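Local coordinates for protein carbon monoxide dehydrogenase (Thermococcus sp. AM4, PDB 6T7J) that probably catalyses the reversible oxidation of carbon monoxide to carbon dioxide, as a dimeric iron-sulfur enzyme whose active-site cluster is here free of nickel, at residues G320-L323 and M324-L327; G19-E22 and L23-A27; I32-A35 and W36-L39. All coordinates share one frame; numbering follows the deposited sequence.

How the contacts relate
The three contacts lie close together on one side of the chain's centre, their centres 11 to 12 Å apart. Along the chain, contact 2 (helix 20-30) comes first, then contact 3 (start of helix 35-42), and much later contact 1, where an edge strand of a parallel sheet leads through the loop that lines the cluster pocket into helix 325-330. Leu-327 CD1 meets Val-20 CG1 at 3.6 Å, while Ile-24 CD1 rests 3.5 Å from Trp-36 CE3. A salt bridge, Glu-326 OE2 to Arg-38 NH2 at 2.7 Å, ties contact 1 to contact 3, so both N-terminal helices lie against the helix that follows the Phe-322 loop beside the active-site cluster.

Contact 1: G320-L323 and M324-L327; sequences GSFL and MQEL. With MSK (Broken Fe4S4 cluster), chain F.
The Phe-322 ring runs alongside the Gln-325 side chain, CD1 lying 3.2 Å from NE2, with ring and carboxamide planes turned 78° apart. This is the turn after strand 318-320, at the edge of a six-stranded parallel sheet, that leads into helix 325-330 and lines the active-site iron-sulfur cluster. CG of Phe-322 stands anti to its backbone N (chi1 180°), which puts the ring beside the broken cluster, CG 3.6 Å from sulfide S4; CB lies equally close to that sulfide. Met-60 of the second subunit also packs on this ring. Phe-322 O is gripped twice by Gln-325: the backbone N donates at 3.0 Å along a nearly straight path, and NE2 at 3.3 Å. The two donors reach the oxygen from opposite faces of the carbonyl plane; the oxygen lies close to the carboxamide plane of Gln-325, although NE2 stands above the plane of the Phe-322 carbonyl. NE2 also donates to Cys-343 O, and OE1 accepts from Met-345 N, so the buried carboxamide is fixed in rotation by partners at both ends. Behind the turn, Met-324 N donates to Ser-321 O at 3.1 Å, while Ser-321 OG turns to Asn-452. Chi1 of -62° and a nearly straight chi2 carry Met-324 SD to 3.7 Å from Gly-320 CA, under a weak bond from Ser-321 N; the bend at chi3 turns CE to 4.0 Å from the same CA.

Contact 2: G19-E22 and L23-A27; sequences GVAE and LIEKA
Val-20 and Ile-24, one turn apart in the opening turns of helix 20-30, lie side by side and point the same way. The contact between them is branch to branch: Val-20 CG1 stands 3.7 Å from Ile-24 CD1. In Val-20, CG1 is anti to the backbone N (chi1 172°), whereas the Ile-24 arm leaves on the nitrogen side of its own residue, so the two methyls converge. The pair is buried against Leu-327 of helix 325-330 and Trp-36 of helix 35-42. Ile-24 CG1 also sits 3.2 Å from Val-20 O, the carbonyl that receives the Ile-24 amide. Leu-23 takes a different flank of the helix and folds back toward the N-terminal end, its CD1 3.8 Å from Gly-19 O; the bond from Leu-23 N to that oxygen is weak. Gly-19 is the N-cap, with phi at 110°, a conformation suited to a residue without a side chain. On the more open side, Glu-22 extends away from the helix and its OE1 is hydrogen-bonded to His-405. Lys-26, one turn on, instead sends NZ to a salt bridge with Glu-30, with Arg-403 O and Ile-330 O as further partners. Lys-26 N donates to Glu-22 O at 2.9 Å and Glu-25 N to Ala-21 O, both ordinary helical bonds. Glu-25 runs extended beyond CG beside the Ala-21 carbonyl, CG 3.0 Å from O and OE1 4.0 Å from Ala-21 CB.

Contact 3: I32-A35 and W36-L39; sequences IKTA and WHRL
A capping box closes the N-terminal end of helix 35-42, with Thr-34 as N-cap and His-37 three residues on. Thr-34 N donates to His-37 ND1 at 3.0 Å, almost straight at 166° though the donor stands somewhat off the imidazole plane. At the other half of the cap, Thr-34 OG1 accepts from Trp-36 N at 3.2 Å, satisfying one of the amides of the first turn. OG1 can do so because it is lodged between its own backbone N and carbonyl carbon (chi1 80°), which turns it in over the helix end. The same oxygen lies in the plane of the Trp-36 indole, at its edge, 3.1 Å from CE3. It also comes within 3.0 Å of His-37 ND1, a weak and strongly bent approach, while NE2 at the far side of the imidazole is hydrogen-bonded to Glu-28 OE2. The helix packs against helix 20-30, Trp-36 touching Val-20 and Ile-24, and reaches the dimer interface through Arg-38. Arg-38 bends at chi3 (-64°) and folds back over the N-cap, so that Thr-34 O lies 3.4 Å above the centre of one guanidinium face; Arg-38 N also donates to Thr-34 O at 3.2 Å. NH1 reaches Lys-33 O at the edge of the group by a weak bond. NH2 goes to Glu-326 and, across the interface, to Val-76 O of the second subunit, a residue of that subunit's [4Fe-4S] pocket. Next along the helix, Leu-39 N donates to Ala-35 O at 2.9 Å.

Contact 1: G320-L323 and M324-L327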
ATOM      1  N   GLY A 320     -16.602  -5.377 -25.523  1.00 53.16           N
ATOM      2  CA  GLY A 320     -15.307  -6.027 -25.536  1.00 53.16           C
ATOM      3  C   GLY A 320     -14.680  -6.022 -24.160  1.00 59.43           C
ATOM      4  O   GLY A 320     -15.218  -5.460 -23.200  1.00 54.14           O
ATOM      5  N   SER A 321     -13.517  -6.660 -24.088  1.00 54.63           N
ATOM      6  CA  SER A 321     -12.792  -6.833 -22.842  1.00 51.64           C
ATOM      7  C   SER A 321     -11.661  -5.804 -22.746  1.00 51.59           C
ATOM      8  O   SER A 321     -11.626  -4.823 -23.498  1.00 46.25           O
ATOM      9  CB  SER A 321     -12.281  -8.275 -22.749  1.00 44.09           C
ATOM     10  OG  SER A 321     -11.356  -8.554 -23.786  1.00 44.55           O
ATOM     11  N   PHE A 322     -10.726  -6.039 -21.824  1.00 43.74           N
ATOM     12  CA  PHE A 322      -9.648  -5.117 -21.488  1.00 45.97           C
ATOM     13  C   PHE A 322      -8.913  -4.609 -22.722  1.00 49.93           C
ATOM     14  O   PHE A 322      -9.072  -3.446 -23.112  1.00 50.36           O
ATOM     15  CB  PHE A 322      -8.676  -5.807 -20.527  1.00 47.29           C
ATOM     16  CG  PHE A 322      -7.518  -4.952 -20.108  1.00 51.21           C
ATOM     17  CD1 PHE A 322      -7.726  -3.718 -19.516  1.00 48.96           C
ATOM     18  CD2 PHE A 322      -6.218  -5.390 -20.296  1.00 46.24           C
ATOM     19  CE1 PHE A 322      -6.658  -2.931 -19.129  1.00 43.00           C
ATOM     20  CE2 PHE A 322      -5.148  -4.611 -19.908  1.00 45.61           C
ATOM     21  CZ  PHE A 322      -5.368  -3.378 -19.326  1.00 45.91           C
ATOM     22  N   LEU A 323      -8.144  -5.487 -23.367  1.00 48.96           N
ATOM     23  CA  LEU A 323      -7.276  -5.104 -24.475  1.00 46.09           C
ATOM     24  C   LEU A 323      -8.038  -4.561 -25.677  1.00 50.13           C
ATOM     25  O   LEU A 323      -7.426  -4.148 -26.667  1.00 50.94           O
ATOM     26  CB  LEU A 323      -6.424  -6.299 -24.904  1.00 48.90           C
ATOM     27  CG  LEU A 323      -5.223  -6.556 -23.997  1.00 48.93           C
ATOM     28  CD1 LEU A 323      -4.485  -7.811 -24.425  1.00 48.82           C
ATOM     29  CD2 LEU A 323      -4.299  -5.351 -23.999  1.00 43.03           C
ATOM     30  N   MET A 324      -9.367  -4.547 -25.609  1.00 49.33           N
ATOM     31  CA  MET A 324     -10.175  -4.039 -26.706  1.00 46.21           C
ATOM     32  C   MET A 324     -10.619  -2.595 -26.513  1.00 50.47           C
ATOM     33  O   MET A 324     -11.146  -2.002 -27.464  1.00 44.41           O
ATOM     34  CB  MET A 324     -11.403  -4.933 -26.915  1.00 49.84           C
ATOM     35  CG  MET A 324     -11.048  -6.366 -27.290  1.00 47.84           C
ATOM     36  SD  MET A 324     -12.468  -7.476 -27.334  1.00 51.59           S
ATOM     37  CE  MET A 324     -13.258  -6.950 -28.854  1.00 51.42           C
ATOM     38  N   GLN A 325     -10.406  -2.008 -25.326  1.00 40.80           N
ATOM     39  CA  GLN A 325     -10.896  -0.652 -25.083  1.00 49.19           C
ATOM     40  C   GLN A 325     -10.367   0.323 -26.133  1.00 44.42           C
ATOM     41  O   GLN A 325     -11.147   1.018 -26.798  1.00 45.89           O
ATOM     42  CB  GLN A 325     -10.532  -0.193 -23.665  1.00 49.19           C
ATOM     43  CG  GLN A 325      -9.064  -0.308 -23.278  1.00 46.50           C
ATOM     44  CD  GLN A 325      -8.826   0.023 -21.817  1.00 50.08           C
ATOM     45  OE1 GLN A 325      -8.862   1.188 -21.419  1.00 49.75           O
ATOM     46  NE2 GLN A 325      -8.587  -1.002 -21.008  1.00 47.24           N
ATOM     47  N   GLU A 326      -9.043   0.359 -26.319  1.00 41.46           N
ATOM     48  CA  GLU A 326      -8.451   1.152 -27.391  1.00 46.46           C
ATOM     49  C   GLU A 326      -9.145   0.884 -28.717  1.00 49.74           C
ATOM     50  O   GLU A 326      -9.577   1.815 -29.409  1.00 50.35           O
ATOM     51  CB  GLU A 326      -6.961   0.837 -27.516  1.00 43.67           C
ATOM     52  CG  GLU A 326      -6.049   1.692 -26.669  1.00 47.98           C
ATOM     53  CD  GLU A 326      -4.638   1.152 -26.659  1.00 44.27           C
ATOM     54  OE1 GLU A 326      -4.485  -0.088 -26.640  1.00 44.90           O
ATOM     55  OE2 GLU A 326      -3.687   1.961 -26.681  1.00 48.81           O
ATOM     56  N   LEU A 327      -9.278  -0.398 -29.075  1.00 43.01           N
ATOM     57  CA  LEU A 327      -9.851  -0.755 -30.367  1.00 46.23           C
ATOM     58  C   LEU A 327     -11.253  -0.189 -30.533  1.00 49.54           C
ATOM     59  O   LEU A 327     -11.648   0.162 -31.652  1.00 50.90           O
ATOM     60  CB  LEU A 327      -9.863  -2.274 -30.530  1.00 46.98           C
ATOM     61  CG  LEU A 327      -8.486  -2.937 -30.446  1.00 52.19           C
ATOM     62  CD1 LEU A 327      -8.614  -4.450 -30.359  1.00 46.68           C
ATOM     63  CD2 LEU A 327      -7.626  -2.531 -31.634  1.00 50.00           C
TER
HETATM   64  S1  MSK F 703     -11.668  -5.323 -15.776  0.82 53.76           S
HETATM   65  S3  MSK F 703      -9.254  -6.593 -13.626  1.00 60.52           S
HETATM   66  S4  MSK F 703      -8.574  -6.403 -16.984  0.64 51.58           S
HETATM   67  S5  MSK F 703     -11.008  -8.435 -15.619  1.00 55.01           S
HETATM   68 FE1  MSK F 703     -12.501  -5.765 -13.723  0.87 63.68          FE
HETATM   69 FE2  MSK F 703     -10.681  -6.968 -17.094  0.62 47.25          FE
HETATM   70 FE3  MSK F 703      -8.741  -7.864 -15.379  0.55 48.47          FE
HETATM   71 FE4  MSK F 703      -9.432  -5.246 -15.388  0.75 48.49          FE

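Contact 2: G19-E22 and L23-A27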
ATOM      1  N   GLY A  19     -12.574  -9.484 -35.218  1.00 53.41           N
ATOM      2  CA  GLY A  19     -12.615  -8.038 -35.271  1.00 52.12           C
ATOM      3  C   GLY A  19     -11.393  -7.352 -34.694  1.00 61.96           C
ATOM      4  O   GLY A  19     -11.130  -6.193 -35.044  1.00 59.01           O
ATOM      5  N   VAL A  20     -10.641  -8.029 -33.825  1.00 61.67           N
ATOM      6  CA  VAL A  20      -9.479  -7.403 -33.201  1.00 61.28           C
ATOM      7  C   VAL A  20      -8.387  -7.145 -34.234  1.00 59.11           C
ATOM      8  O   VAL A  20      -7.757  -6.078 -34.242  1.00 60.95           O
ATOM      9  CB  VAL A  20      -8.969  -8.276 -32.038  1.00 59.14           C
ATOM     10  CG1 VAL A  20      -7.647  -7.746 -31.506  1.00 56.16           C
ATOM     11  CG2 VAL A  20     -10.010  -8.340 -30.929  1.00 51.61           C
ATOM     12  N   ALA A  21      -8.151  -8.111 -35.125  1.00 66.38           N
ATOM     13  CA  ALA A  21      -7.108  -7.963 -36.135  1.00 60.53           C
ATOM     14  C   ALA A  21      -7.389  -6.778 -37.054  1.00 62.51           C
ATOM     15  O   ALA A  21      -6.499  -5.959 -37.319  1.00 62.48           O
ATOM     16  CB  ALA A  21      -6.982  -9.252 -36.944  1.00 56.51           C
ATOM     17  N   GLU A  22      -8.624  -6.683 -37.562  1.00 61.10           N
ATOM     18  CA  GLU A  22      -8.978  -5.584 -38.457  1.00 63.37           C
ATOM     19  C   GLU A  22      -8.693  -4.235 -37.811  1.00 62.64           C
ATOM     20  O   GLU A  22      -8.161  -3.325 -38.458  1.00 60.27           O
ATOM     21  CB  GLU A  22     -10.454  -5.666 -38.856  1.00 62.42           C
ATOM     22  CG  GLU A  22     -11.074  -7.052 -38.808  1.00 63.26           C
ATOM     23  CD  GLU A  22     -12.573  -7.019 -39.073  1.00 64.86           C
ATOM     24  OE1 GLU A  22     -13.114  -5.916 -39.310  1.00 61.14           O
ATOM     25  OE2 GLU A  22     -13.214  -8.091 -39.044  1.00 61.06           O
ATOM     26  N   LEU A  23      -9.017  -4.097 -36.526  1.00 59.27           N
ATOM     27  CA  LEU A  23      -8.861  -2.809 -35.865  1.00 54.47           C
ATOM     28  C   LEU A  23      -7.410  -2.518 -35.514  1.00 55.57           C
ATOM     29  O   LEU A  23      -6.997  -1.354 -35.535  1.00 56.57           O
ATOM     30  CB  LEU A  23      -9.742  -2.752 -34.619  1.00 57.76           C
ATOM     31  CG  LEU A  23     -11.148  -2.178 -34.821  1.00 56.62           C
ATOM     32  CD1 LEU A  23     -11.778  -2.648 -36.125  1.00 63.09           C
ATOM     33  CD2 LEU A  23     -12.026  -2.551 -33.652  1.00 57.39           C
ATOM     34  N   ILE A  24      -6.616  -3.546 -35.208  1.00 56.48           N
ATOM     35  CA  ILE A  24      -5.180  -3.325 -35.038  1.00 60.23           C
ATOM     36  C   ILE A  24      -4.567  -2.831 -36.343  1.00 60.41           C
ATOM     37  O   ILE A  24      -3.738  -1.907 -36.353  1.00 59.10           O
ATOM     38  CB  ILE A  24      -4.494  -4.605 -34.530  1.00 60.14           C
ATOM     39  CG1 ILE A  24      -5.005  -4.956 -33.134  1.00 53.98           C
ATOM     40  CG2 ILE A  24      -2.982  -4.431 -34.502  1.00 65.24           C
ATOM     41  CD1 ILE A  24      -4.405  -6.218 -32.569  1.00 58.17           C
ATOM     42  N   GLU A  25      -4.984  -3.409 -37.472  1.00 61.46           N
ATOM     43  CA  GLU A  25      -4.457  -2.947 -38.751  1.00 60.63           C
ATOM     44  C   GLU A  25      -4.937  -1.537 -39.082  1.00 59.51           C
ATOM     45  O   GLU A  25      -4.190  -0.745 -39.667  1.00 59.21           O
ATOM     46  CB  GLU A  25      -4.851  -3.904 -39.861  1.00 63.80           C
ATOM     47  CG  GLU A  25      -4.598  -5.330 -39.533  1.00 73.91           C
ATOM     48  CD  GLU A  25      -5.271  -6.190 -40.526  1.00 81.33           C
ATOM     49  OE1 GLU A  25      -5.541  -7.384 -40.230  1.00 87.62           O
ATOM     50  OE2 GLU A  25      -5.438  -5.694 -41.670  1.00 77.89           O
ATOM     51  N   LYS A  26      -6.186  -1.217 -38.736  1.00 61.12           N
ATOM     52  CA  LYS A  26      -6.674   0.146 -38.928  1.00 56.16           C
ATOM     53  C   LYS A  26      -5.866   1.138 -38.102  1.00 56.66           C
ATOM     54  O   LYS A  26      -5.512   2.222 -38.584  1.00 56.45           O
ATOM     55  CB  LYS A  26      -8.157   0.227 -38.569  1.00 52.85           C
ATOM     56  CG  LYS A  26      -8.769   1.600 -38.778  1.00 54.80           C
ATOM     57  CD  LYS A  26     -10.275   1.567 -38.584  1.00 55.56           C
ATOM     58  CE  LYS A  26     -10.918   2.860 -39.052  1.00 52.91           C
ATOM     59  NZ  LYS A  26     -10.410   4.037 -38.299  1.00 54.45           N
ATOM     60  N   ALA A  27      -5.560   0.782 -36.851  1.00 55.02           N
ATOM     61  CA  ALA A  27      -4.710   1.627 -36.021  1.00 55.90           C
ATOM     62  C   ALA A  27      -3.338   1.814 -36.653  1.00 57.51           C
ATOM     63  O   ALA A  27      -2.780   2.918 -36.631  1.00 52.16           O
ATOM     64  CB  ALA A  27      -4.573   1.022 -34.625  1.00 46.71           C
TER

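Contact 3: I32-A35 and W36-L39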
ATOM      1  N   ILE A  32      -1.790   4.866 -35.105  1.00 55.13           N
ATOM      2  CA  ILE A  32      -2.241   4.917 -33.719  1.00 54.96           C
ATOM      3  C   ILE A  32      -1.704   3.686 -33.003  1.00 53.75           C
ATOM      4  O   ILE A  32      -1.974   2.551 -33.418  1.00 52.20           O
ATOM      5  CB  ILE A  32      -3.772   4.990 -33.626  1.00 51.30           C
ATOM      6  CG1 ILE A  32      -4.275   6.309 -34.218  1.00 54.75           C
ATOM      7  CG2 ILE A  32      -4.226   4.837 -32.186  1.00 48.87           C
ATOM      8  CD1 ILE A  32      -5.783   6.413 -34.289  1.00 51.45           C
ATOM      9  N   LYS A  33      -0.949   3.909 -31.931  1.00 50.98           N
ATOM     10  CA  LYS A  33      -0.356   2.813 -31.175  1.00 51.93           C
ATOM     11  C   LYS A  33      -1.387   2.187 -30.245  1.00 49.88           C
ATOM     12  O   LYS A  33      -2.132   2.895 -29.562  1.00 53.64           O
ATOM     13  CB  LYS A  33       0.844   3.305 -30.366  1.00 47.58           C
ATOM     14  CG  LYS A  33       1.960   3.919 -31.196  1.00 57.90           C
ATOM     15  CD  LYS A  33       3.246   4.029 -30.386  1.00 53.65           C
ATOM     16  CE  LYS A  33       4.247   4.957 -31.053  1.00 62.44           C
ATOM     17  NZ  LYS A  33       5.577   4.913 -30.387  1.00 55.92           N
ATOM     18  N   THR A  34      -1.426   0.860 -30.221  1.00 48.62           N
ATOM     19  CA  THR A  34      -2.227   0.108 -29.268  1.00 49.43           C
ATOM     20  C   THR A  34      -1.313  -0.499 -28.207  1.00 50.23           C
ATOM     21  O   THR A  34      -0.094  -0.302 -28.215  1.00 49.15           O
ATOM     22  CB  THR A  34      -3.045  -0.976 -29.975  1.00 51.73           C
ATOM     23  OG1 THR A  34      -2.213  -2.111 -30.246  1.00 48.20           O
ATOM     24  CG2 THR A  34      -3.622  -0.446 -31.279  1.00 49.11           C
ATOM     25  N   ALA A  35      -1.918  -1.248 -27.282  1.00 49.05           N
ATOM     26  CA  ALA A  35      -1.136  -1.890 -26.230  1.00 50.19           C
ATOM     27  C   ALA A  35      -0.137  -2.890 -26.801  1.00 51.71           C
ATOM     28  O   ALA A  35       0.942  -3.083 -26.231  1.00 49.73           O
ATOM     29  CB  ALA A  35      -2.066  -2.577 -25.229  1.00 48.16           C
ATOM     30  N   TRP A  36      -0.471  -3.525 -27.927  1.00 51.48           N
ATOM     31  CA  TRP A  36       0.440  -4.493 -28.530  1.00 49.82           C
ATOM     32  C   TRP A  36       1.694  -3.815 -29.075  1.00 51.73           C
ATOM     33  O   TRP A  36       2.812  -4.308 -28.872  1.00 53.81           O
ATOM     34  CB  TRP A  36      -0.284  -5.263 -29.637  1.00 45.73           C
ATOM     35  CG  TRP A  36      -1.369  -6.185 -29.149  1.00 47.65           C
ATOM     36  CD1 TRP A  36      -1.212  -7.454 -28.674  1.00 50.50           C
ATOM     37  CD2 TRP A  36      -2.777  -5.912 -29.104  1.00 49.75           C
ATOM     38  NE1 TRP A  36      -2.432  -7.987 -28.332  1.00 44.26           N
ATOM     39  CE2 TRP A  36      -3.409  -7.061 -28.587  1.00 48.26           C
ATOM     40  CE3 TRP A  36      -3.563  -4.807 -29.446  1.00 49.76           C
ATOM     41  CZ2 TRP A  36      -4.789  -7.137 -28.404  1.00 46.82           C
ATOM     42  CZ3 TRP A  36      -4.933  -4.885 -29.266  1.00 49.10           C
ATOM     43  CH2 TRP A  36      -5.531  -6.042 -28.749  1.00 47.11           C
ATOM     44  N   HIS A  37       1.530  -2.683 -29.768  1.00 48.22           N
ATOM     45  CA  HIS A  37       2.685  -1.963 -30.298  1.00 50.06           C
ATOM     46  C   HIS A  37       3.615  -1.510 -29.180  1.00 54.15           C
ATOM     47  O   HIS A  37       4.842  -1.620 -29.295  1.00 54.01           O
ATOM     48  CB  HIS A  37       2.223  -0.761 -31.124  1.00 46.69           C
ATOM     49  CG  HIS A  37       1.286  -1.113 -32.237  1.00 58.19           C
ATOM     50  ND1 HIS A  37      -0.085  -1.039 -32.108  1.00 58.86           N
ATOM     51  CD2 HIS A  37       1.522  -1.542 -33.500  1.00 64.04           C
ATOM     52  CE1 HIS A  37      -0.652  -1.408 -33.243  1.00 57.92           C
ATOM     53  NE2 HIS A  37       0.301  -1.720 -34.102  1.00 57.34           N
ATOM     54  N   ARG A  38       3.051  -1.003 -28.082  1.00 48.37           N
ATOM     55  CA  ARG A  38       3.888  -0.533 -26.986  1.00 46.64           C
ATOM     56  C   ARG A  38       4.530  -1.693 -26.234  1.00 51.07           C
ATOM     57  O   ARG A  38       5.667  -1.568 -25.761  1.00 47.52           O
ATOM     58  CB  ARG A  38       3.063   0.353 -26.052  1.00 50.82           C
ATOM     59  CG  ARG A  38       2.558   1.624 -26.735  1.00 48.96           C
ATOM     60  CD  ARG A  38       1.887   2.571 -25.758  1.00 47.06           C
ATOM     61  NE  ARG A  38       0.677   1.987 -25.188  1.00 53.45           N
ATOM     62  CZ  ARG A  38      -0.538   2.127 -25.707  1.00 49.53           C
ATOM     63  NH1 ARG A  38      -0.712   2.838 -26.813  1.00 48.28           N
ATOM     64  NH2 ARG A  38      -1.580   1.553 -25.121  1.00 46.88           N
ATOM     65  N   LEU A  39       3.833  -2.829 -26.128  1.00 51.34           N
ATOM     66  CA  LEU A  39       4.472  -4.037 -25.617  1.00 47.72           C
ATOM     67  C   LEU A  39       5.685  -4.410 -26.460  1.00 58.68           C
ATOM     68  O   LEU A  39       6.746  -4.747 -25.921  1.00 59.28           O
ATOM     69  CB  LEU A  39       3.477  -5.196 -25.584  1.00 46.83           C
ATOM     70  CG  LEU A  39       4.108  -6.564 -25.310  1.00 47.11           C
ATOM     71  CD1 LEU A  39       4.653  -6.622 -23.888  1.00 46.49           C
ATOM     72  CD2 LEU A  39       3.113  -7.692 -25.556  1.00 47.59           C
TER